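Local coordinates for protein titin (Homo sapiens, PDB 5JDD) that probably serves as a giant elastic filament of the muscle sarcomere, of which three tandem immunoglobulin domains from the I-band region are present here, at residues P67-A70 with G71-A75; F241-A244 with A245-F249. All blocks are in the same frame, centred on the assembly; numbering follows the deposited sequence.

Overall arrangement
Contacts 1 and 2 are the same structural motif, a tyrosine corner, in the first and the last of three immunoglobulin I-set domains strung along one chain. Each sits where the loop leaving one sheet of the sandwich reaches the other: from strand 57-62 into strand 71-77 in contact 1, and from strand 231-236 into strand 245-251 in contact 2. They follow one another in series and share no strand or sheet. Their centres lie 79 Å apart on opposite sides of the chain's centre, and their nearest atoms are about 54 Å apart, with the middle domain intervening. Each corner therefore fastens a loop within its own domain, and neither touches the other.

Contact 1 of 2, residues P67-A70 with G71-A75; sequences PSDA and GEYTA
Between D69 and Y73 the chain turns from a short 3-10 segment, residues 67-69, into the strand that begins at G71. The turn is closed by the backbone bond from A70 N to P67 O (3.1 Å). A70 has already left the 3-10 conformation, and G71 adopts a positive phi of 128°, where a side chain would be driven against A70 O; glycine has none. From there the chain runs extended, so that Y73, four residues after D69, can reach back over the bend.

Y73 OH donates to D69 O at 2.7 Å. The oxygen is approached in its carbonyl plane, on a lone pair, with a C=O...donor angle of 128°, and it lies at the edge of the tyrosine ring, close to the ring plane. With CG beside the backbone N (chi1 -71°), the ring extends back toward the loop; it stacks with H38, meets the ring of F23 and touches L60 and L62. This is the tyrosine corner of immunoglobulin-like Greek-key sandwiches, here joining the loop after strand 57-62 to strand 71-77.

Water 1 closes a second link. It donates one bond to Y73 OH and one to D69 OD1, each 2.8 Å long, and it too lies in the plane of the ring. The other carboxylate oxygen, D69 OD2, makes a salt bridge with K48 NZ and accepts a bond from S66 N, which ties the aspartate to the start of its own turn.

The phenol thus donates one hydrogen bond to a carbonyl and accepts one from a water, so a buried hydroxyl is satisfied in both roles and its rotation is fixed. K48 probably keeps D69 ionised, which would suit the carboxylate as acceptor for both water and backbone.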
ATOM      1  N   PRO A  67       4.326 -19.472  16.970  1.00 15.73           N
ATOM      2  CA  PRO A  67       5.668 -19.912  16.589  1.00 16.45           C
ATOM      3  C   PRO A  67       6.352 -20.765  17.667  1.00 16.73           C
ATOM      4  O   PRO A  67       7.168 -21.633  17.330  1.00 16.62           O
ATOM      5  CB  PRO A  67       6.413 -18.589  16.385  1.00 18.10           C
ATOM      6  CG  PRO A  67       5.345 -17.652  15.914  1.00 22.45           C
ATOM      7  CD  PRO A  67       4.115 -18.036  16.687  1.00 19.28           C
ATOM      8  N   SER A  68       6.009 -20.560  18.937  1.00 17.77           N
ATOM      9  CA  SER A  68       6.603 -21.365  20.008  1.00 18.90           C
ATOM     10  C   SER A  68       6.188 -22.842  19.956  1.00 21.20           C
ATOM     11  O   SER A  68       6.824 -23.698  20.583  1.00 21.09           O
ATOM     12  CB  SER A  68       6.285 -20.765  21.380  1.00 20.66           C
ATOM     13  OG  SER A  68       4.894 -20.782  21.638  1.00 27.12           O
ATOM     14  N   ASP A  69       5.131 -23.149  19.207  1.00 14.05           N
ATOM     15  CA  ASP A  69       4.675 -24.530  19.067  1.00 11.24           C
ATOM     16  C   ASP A  69       5.466 -25.293  18.011  1.00 12.77           C
ATOM     17  O   ASP A  69       5.328 -26.509  17.876  1.00 14.59           O
ATOM     18  CB  ASP A  69       3.197 -24.576  18.695  1.00 14.38           C
ATOM     19  CG  ASP A  69       2.306 -24.035  19.781  1.00 18.53           C
ATOM     20  OD1 ASP A  69       2.459 -24.445  20.951  1.00 18.12           O
ATOM     21  OD2 ASP A  69       1.450 -23.188  19.463  1.00 16.79           O
ATOM     22  N   ALA A  70       6.295 -24.576  17.256  1.00 12.88           N
ATOM     23  CA  ALA A  70       7.095 -25.230  16.234  1.00 13.34           C
ATOM     24  C   ALA A  70       8.035 -26.247  16.861  1.00 16.23           C
ATOM     25  O   ALA A  70       8.435 -26.121  18.023  1.00 17.55           O
ATOM     26  CB  ALA A  70       7.875 -24.205  15.435  1.00 13.08           C
ATOM     27  N   GLY A  71       8.368 -27.272  16.095  1.00 11.44           N
ATOM     28  CA  GLY A  71       9.366 -28.230  16.526  1.00 13.07           C
ATOM     29  C   GLY A  71       8.890 -29.662  16.447  1.00 15.88           C
ATOM     30  O   GLY A  71       7.897 -29.974  15.793  1.00 13.48           O
ATOM     31  N   GLU A  72       9.609 -30.547  17.125  1.00 13.16           N
ATOM     32  CA  GLU A  72       9.384 -31.978  16.982  1.00 11.94           C
ATOM     33  C   GLU A  72       8.461 -32.525  18.062  1.00 12.07           C
ATOM     34  O   GLU A  72       8.629 -32.237  19.253  1.00 13.59           O
ATOM     35  CB  GLU A  72      10.724 -32.710  17.016  1.00 14.66           C
ATOM     36  CG  GLU A  72      10.671 -34.176  16.607  1.00 16.83           C
ATOM     37  CD  GLU A  72      12.054 -34.718  16.298  1.00 18.04           C
ATOM     38  OE1 GLU A  72      12.898 -34.755  17.224  1.00 22.67           O
ATOM     39  OE2 GLU A  72      12.299 -35.088  15.128  1.00 21.19           O
ATOM     40  N   TYR A  73       7.476 -33.302  17.629  1.00 11.85           N
ATOM     41  CA  TYR A  73       6.535 -33.954  18.523  1.00 12.88           C
ATOM     42  C   TYR A  73       6.758 -35.453  18.445  1.00 13.25           C
ATOM     43  O   TYR A  73       7.001 -35.988  17.363  1.00 15.79           O
ATOM     44  CB  TYR A  73       5.102 -33.586  18.121  1.00 11.50           C
ATOM     45  CG  TYR A  73       4.779 -32.148  18.440  1.00 11.17           C
ATOM     46  CD1 TYR A  73       5.223 -31.110  17.624  1.00 11.90           C
ATOM     47  CD2 TYR A  73       4.061 -31.827  19.576  1.00 11.62           C
ATOM     48  CE1 TYR A  73       4.947 -29.792  17.938  1.00 11.79           C
ATOM     49  CE2 TYR A  73       3.772 -30.517  19.898  1.00 11.23           C
ATOM     50  CZ  TYR A  73       4.218 -29.498  19.073  1.00 11.92           C
ATOM     51  OH  TYR A  73       3.945 -28.185  19.393  1.00 14.66           O
ATOM     52  N   THR A  74       6.697 -36.126  19.593  1.00 10.06           N
ATOM     53  CA  THR A  74       6.917 -37.560  19.670  1.00 12.64           C
ATOM     54  C   THR A  74       5.687 -38.258  20.241  1.00 12.66           C
ATOM     55  O   THR A  74       5.149 -37.847  21.276  1.00 13.57           O
ATOM     56  CB  THR A  74       8.126 -37.884  20.567  1.00 12.88           C
ATOM     57  OG1 THR A  74       9.272 -37.173  20.089  1.00 16.02           O
ATOM     58  CG2 THR A  74       8.422 -39.384  20.578  1.00 14.77           C
ATOM     59  N   ALA A  75       5.236 -39.306  19.554  1.00  9.88           N
ATOM     60  CA  ALA A  75       4.229 -40.208  20.103  1.00  9.68           C
ATOM     61  C   ALA A  75       4.936 -41.433  20.660  1.00 13.41           C
ATOM     62  O   ALA A  75       5.785 -42.022  19.993  1.00 12.17           O
ATOM     63  CB  ALA A  75       3.233 -40.617  19.044  1.00 12.26           C
TER
HETATM   64  O   HOH W   1       2.807 -27.112  21.676  1.00 20.21           O

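Contact 2 of 2, residues F241-A244 with A245-F249; sequences FGDA and ADYTF
Y247 OH is gripped from two directions, giving its hydrogen to D243 O (2.6 Å) and accepting one from water 2 (2.7 Å). The pair makes a tyrosine corner, the immunoglobulin-fold motif in which a tyrosine early in a strand bonds back to the main chain four residues before it. It fastens the loop that crosses from the sheet of strand 231-236 to that of strand 245-251 onto the second strand of this I-set domain's pair.

The carbonyl of D243 meets the hydroxyl in its own plane, on a lone pair, and lies at the edge of the ring, where Y247 CE1 comes within 3.3 Å of D243 O. A chi1 of -69° swings the ring off the strand toward the loop, and L234, I236, L260 and F197 pack around it.

Water 2 spans the side chains, donating its second hydrogen to D243 OD1 at 2.7 Å. D243 OD2 accepts from H240 N, just ahead of the 3-10 turn, and forms a salt bridge with K222 NZ. The carboxylate is thereby shared between the loop backbone, a lysine and the water. The carbonyl directs the phenol hydrogen, and the water supplies the hydroxyl's second bond and ties it to the carboxylate.

The 3-10 turn that presents D243 is closed by A244 N to F241 O (3.0 Å). A244 leaves the turn and A245 is almost fully extended (phi -172°); at that phi the methyl of A245 comes beside the preceding carbonyl, A245 CB to A244 O 3.2 Å.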
ATOM      1  N   PHE A 241     -11.405  45.304 -24.766  1.00 12.68           N
ATOM      2  CA  PHE A 241     -11.242  45.948 -23.463  1.00 10.66           C
ATOM      3  C   PHE A 241     -11.589  45.018 -22.307  1.00 12.44           C
ATOM      4  O   PHE A 241     -10.947  45.055 -21.250  1.00 12.82           O
ATOM      5  CB  PHE A 241     -12.105  47.211 -23.399  1.00 13.02           C
ATOM      6  CG  PHE A 241     -12.211  47.811 -22.019  1.00 12.35           C
ATOM      7  CD1 PHE A 241     -11.221  48.661 -21.530  1.00 13.14           C
ATOM      8  CD2 PHE A 241     -13.319  47.547 -21.221  1.00 11.68           C
ATOM      9  CE1 PHE A 241     -11.333  49.222 -20.263  1.00 15.49           C
ATOM     10  CE2 PHE A 241     -13.434  48.097 -19.954  1.00 13.59           C
ATOM     11  CZ  PHE A 241     -12.442  48.946 -19.477  1.00 15.42           C
ATOM     12  N   GLY A 242     -12.607  44.185 -22.502  1.00 12.52           N
ATOM     13  CA  GLY A 242     -13.034  43.271 -21.459  1.00 11.35           C
ATOM     14  C   GLY A 242     -11.962  42.270 -21.077  1.00 12.77           C
ATOM     15  O   GLY A 242     -11.961  41.743 -19.965  1.00 13.99           O
ATOM     16  N   ASP A 243     -11.042  42.008 -22.000  1.00 10.92           N
ATOM     17  CA  ASP A 243      -9.952  41.069 -21.734  1.00 10.20           C
ATOM     18  C   ASP A 243      -8.781  41.699 -20.994  1.00  9.61           C
ATOM     19  O   ASP A 243      -7.929  40.983 -20.451  1.00 10.48           O
ATOM     20  CB  ASP A 243      -9.445  40.465 -23.046  1.00 10.66           C
ATOM     21  CG  ASP A 243     -10.509  39.663 -23.762  1.00 11.56           C
ATOM     22  OD1 ASP A 243     -11.016  38.683 -23.172  1.00 13.63           O
ATOM     23  OD2 ASP A 243     -10.855  40.013 -24.910  1.00 12.29           O
ATOM     24  N   ALA A 244      -8.709  43.027 -20.995  1.00  9.23           N
ATOM     25  CA  ALA A 244      -7.647  43.707 -20.257  1.00  8.15           C
ATOM     26  C   ALA A 244      -7.837  43.477 -18.757  1.00 10.82           C
ATOM     27  O   ALA A 244      -8.831  43.898 -18.165  1.00 13.38           O
ATOM     28  CB  ALA A 244      -7.609  45.184 -20.600  1.00 10.64           C
ATOM     29  N   ALA A 245      -6.876  42.782 -18.162  1.00  9.43           N
ATOM     30  CA  ALA A 245      -7.034  42.235 -16.821  1.00  9.37           C
ATOM     31  C   ALA A 245      -5.710  41.679 -16.350  1.00  8.82           C
ATOM     32  O   ALA A 245      -4.737  41.627 -17.113  1.00 10.15           O
ATOM     33  CB  ALA A 245      -8.084  41.115 -16.843  1.00  8.77           C
ATOM     34  N   ASP A 246      -5.678  41.240 -15.099  1.00 10.53           N
ATOM     35  CA  ASP A 246      -4.509  40.555 -14.573  1.00 10.24           C
ATOM     36  C   ASP A 246      -4.748  39.054 -14.651  1.00  9.35           C
ATOM     37  O   ASP A 246      -5.798  38.558 -14.222  1.00 11.14           O
ATOM     38  CB  ASP A 246      -4.244  40.941 -13.119  1.00 13.57           C
ATOM     39  CG  ASP A 246      -3.922  42.402 -12.947  1.00 21.24           C
ATOM     40  OD1 ASP A 246      -3.431  43.031 -13.908  1.00 17.01           O
ATOM     41  OD2 ASP A 246      -4.171  42.919 -11.837  1.00 28.81           O
ATOM     42  N   TYR A 247      -3.771  38.332 -15.186  1.00  9.42           N
ATOM     43  CA  TYR A 247      -3.897  36.894 -15.352  1.00  8.75           C
ATOM     44  C   TYR A 247      -2.906  36.174 -14.466  1.00 10.73           C
ATOM     45  O   TYR A 247      -1.753  36.605 -14.339  1.00 12.00           O
ATOM     46  CB  TYR A 247      -3.699  36.525 -16.825  1.00  8.04           C
ATOM     47  CG  TYR A 247      -4.839  37.017 -17.671  1.00  7.95           C
ATOM     48  CD1 TYR A 247      -4.866  38.322 -18.160  1.00  8.28           C
ATOM     49  CD2 TYR A 247      -5.920  36.194 -17.938  1.00  9.89           C
ATOM     50  CE1 TYR A 247      -5.946  38.785 -18.915  1.00  8.21           C
ATOM     51  CE2 TYR A 247      -6.990  36.641 -18.716  1.00  8.91           C
ATOM     52  CZ  TYR A 247      -6.998  37.941 -19.186  1.00  7.93           C
ATOM     53  OH  TYR A 247      -8.065  38.391 -19.933  1.00 10.10           O
ATOM     54  N   THR A 248      -3.363  35.085 -13.843  1.00  7.91           N
ATOM     55  CA  THR A 248      -2.526  34.334 -12.920  1.00 11.29           C
ATOM     56  C   THR A 248      -2.513  32.860 -13.298  1.00  8.72           C
ATOM     57  O   THR A 248      -3.561  32.242 -13.494  1.00 10.54           O
ATOM     58  CB  THR A 248      -3.028  34.457 -11.469  1.00  9.54           C
ATOM     59  OG1 THR A 248      -3.082  35.842 -11.094  1.00 11.15           O
ATOM     60  CG2 THR A 248      -2.103  33.713 -10.509  1.00 11.07           C
ATOM     61  N   PHE A 249      -1.314  32.303 -13.405  1.00  8.52           N
ATOM     62  CA  PHE A 249      -1.153  30.869 -13.540  1.00  8.42           C
ATOM     63  C   PHE A 249      -0.936  30.316 -12.143  1.00  9.12           C
ATOM     64  O   PHE A 249      -0.121  30.860 -11.383  1.00  8.96           O
ATOM     65  CB  PHE A 249       0.050  30.565 -14.434  1.00  9.12           C
ATOM     66  CG  PHE A 249       0.433  29.114 -14.463  1.00  8.47           C
ATOM     67  CD1 PHE A 249      -0.193  28.233 -15.336  1.00  8.52           C
ATOM     68  CD2 PHE A 249       1.439  28.641 -13.637  1.00 10.40           C
ATOM     69  CE1 PHE A 249       0.179  26.888 -15.375  1.00  7.96           C
ATOM     70  CE2 PHE A 249       1.805  27.301 -13.661  1.00 11.01           C
ATOM     71  CZ  PHE A 249       1.175  26.422 -14.537  1.00 10.86           C
TER
HETATM   72  O   HOH W   2     -10.361  37.451 -20.916  1.00 13.75           O